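Local coordinates for regulatory protein SWI6 (Saccharomyces cerevisiae, PDB 2XFV) that pairs with Swi4 or Mbp1 to form the SBF and MBF complexes that drive cell-cycle-dependent transcription, at residues 31-36 with 88-93. Residues are numbered along the deposited sequence; the frame is centred on the assembly and turned at random.
Sequences KHFLPI and QLLNML
In the hydrophobic core of the Swi6 amino-terminal domain, a member of the helix-turn-helix clan by sequence family, Phe33 and Ile36, from the segment that leads into helix 34-43, meet Leu89 and Leu90 of helix 83-92 and Leu93 beyond them. The contact illustrates how two segments can be joined by apolar side chains alone: no hydrogen bond crosses, all five touching residues are buried, and the two segments hide 214 Å² between them. Phe33 and Leu89 stand 8.7 Å apart from CA to CA, and Ile36 and Leu93 almost the same, so the gap is bridged by the side chains.

The Phe33 ring does most of this work. Its CG is anti to its own carbonyl carbon; this chi1 of -75° sends the ring toward the leucines, and chi2 of -90° sets its plane so that a face is turned to Leu89 and an edge to Leu90. The methyl CD1 of Leu89 lies over that face, displaced toward the rim, with its closest approach of 4.2 Å to Phe33 CD1. Leu90 comes in near the ring plane instead, its CD2 lying 4.4 Å from Phe33 CE1. One aromatic ring is thus met by neighbouring leucines from two directions.

Around the Phe33 ring, Leu19 of strand 15-22 and Ile81 of strand 79-81 also make contact, tying the two segments to both sheets. Ile15 packs on Ile36, and Tyr40, farther along helix 34-43, on Leu93. On the Ile36 side of the contact a purely aliphatic pair takes over, the branch methyl CG2 of Ile36 resting 3.9 Å from CD1 of Leu93.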
# COMPACT_ATOMS: atom_id res chain seq x y z
N LYS A 31 18.77 -3.17 5.26
CA LYS A 31 19.30 -2.36 6.37
C LYS A 31 18.61 -1.00 6.52
O LYS A 31 18.45 -0.51 7.65
CB LYS A 31 20.82 -2.15 6.24
CG LYS A 31 21.21 -1.30 5.06
CD LYS A 31 22.51 -0.52 5.30
CE LYS A 31 23.73 -1.41 5.22
NZ LYS A 31 24.97 -0.60 5.08
N HIS A 32 18.23 -0.38 5.40
CA HIS A 32 17.59 0.94 5.41
C HIS A 32 16.28 1.00 6.22
O HIS A 32 15.89 2.07 6.68
CB HIS A 32 17.30 1.43 3.98
CG HIS A 32 18.53 1.68 3.16
ND1 HIS A 32 19.67 2.25 3.69
CD2 HIS A 32 18.79 1.47 1.85
CE1 HIS A 32 20.59 2.36 2.74
NE2 HIS A 32 20.08 1.89 1.62
N PHE A 33 15.62 -0.14 6.38
CA PHE A 33 14.34 -0.20 7.09
C PHE A 33 14.50 -0.33 8.60
O PHE A 33 13.55 -0.08 9.35
CB PHE A 33 13.53 -1.43 6.62
CG PHE A 33 12.90 -1.27 5.26
CD1 PHE A 33 11.61 -0.75 5.14
CD2 PHE A 33 13.57 -1.68 4.11
CE1 PHE A 33 11.02 -0.61 3.88
CE2 PHE A 33 12.98 -1.55 2.85
CZ PHE A 33 11.71 -1.02 2.74
N LEU A 34 15.68 -0.72 9.07
CA LEU A 34 15.80 -1.18 10.46
C LEU A 34 15.58 -0.12 11.56
O LEU A 34 14.89 -0.40 12.55
CB LEU A 34 17.10 -1.97 10.69
CG LEU A 34 17.22 -3.22 9.81
CD1 LEU A 34 18.58 -3.89 10.05
CD2 LEU A 34 16.08 -4.20 10.06
N PRO A 35 16.17 1.09 11.41
CA PRO A 35 15.92 2.09 12.46
C PRO A 35 14.43 2.42 12.66
O PRO A 35 13.96 2.46 13.81
CB PRO A 35 16.68 3.33 11.95
CG PRO A 35 17.84 2.74 11.18
CD PRO A 35 17.26 1.49 10.50
N ILE A 36 13.70 2.62 11.57
CA ILE A 36 12.27 2.91 11.65
C ILE A 36 11.48 1.71 12.16
O ILE A 36 10.54 1.86 12.93
CB ILE A 36 11.73 3.39 10.28
CG1 ILE A 36 12.19 4.84 10.03
CG2 ILE A 36 10.21 3.30 10.23
CD1 ILE A 36 12.00 5.30 8.59
N GLN A 88 4.54 -4.52 1.70
CA GLN A 88 3.89 -4.80 2.97
C GLN A 88 4.39 -3.92 4.11
O GLN A 88 3.59 -3.43 4.92
CB GLN A 88 4.08 -6.27 3.35
CG GLN A 88 3.18 -7.22 2.59
CD GLN A 88 3.46 -8.65 2.97
OE1 GLN A 88 4.62 -9.05 3.08
NE2 GLN A 88 2.40 -9.43 3.18
N LEU A 89 5.71 -3.75 4.20
CA LEU A 89 6.31 -2.90 5.24
C LEU A 89 5.93 -1.42 5.07
O LEU A 89 5.64 -0.74 6.05
CB LEU A 89 7.85 -3.07 5.29
CG LEU A 89 8.37 -4.46 5.70
CD1 LEU A 89 9.91 -4.55 5.61
CD2 LEU A 89 7.89 -4.85 7.10
N LEU A 90 5.94 -0.91 3.85
CA LEU A 90 5.53 0.47 3.63
C LEU A 90 4.07 0.67 4.04
O LEU A 90 3.72 1.68 4.66
CB LEU A 90 5.72 0.88 2.17
CG LEU A 90 7.16 0.96 1.67
CD1 LEU A 90 7.14 1.20 0.16
CD2 LEU A 90 7.91 2.08 2.41
N ASN A 91 3.22 -0.29 3.70
CA ASN A 91 1.82 -0.23 4.11
C ASN A 91 1.66 -0.25 5.64
O ASN A 91 0.91 0.57 6.21
CB ASN A 91 1.02 -1.37 3.47
CG ASN A 91 -0.49 -1.28 3.76
OD1 ASN A 91 -1.11 -0.24 3.52
ND2 ASN A 91 -1.07 -2.37 4.26
N MET A 92 2.35 -1.19 6.29
CA MET A 92 2.29 -1.32 7.75
C MET A 92 2.72 -0.03 8.47
O MET A 92 2.12 0.36 9.48
CB MET A 92 3.19 -2.48 8.22
CG MET A 92 3.08 -2.76 9.73
SD MET A 92 4.20 -4.06 10.30
CE MET A 92 5.78 -3.21 10.24
N LEU A 93 3.76 0.61 7.94
CA LEU A 93 4.32 1.83 8.52
C LEU A 93 3.61 3.11 8.05
O LEU A 93 3.98 4.22 8.45
CB LEU A 93 5.81 1.93 8.18
CG LEU A 93 6.71 0.79 8.66
CD1 LEU A 93 8.11 0.88 8.03
CD2 LEU A 93 6.79 0.75 10.18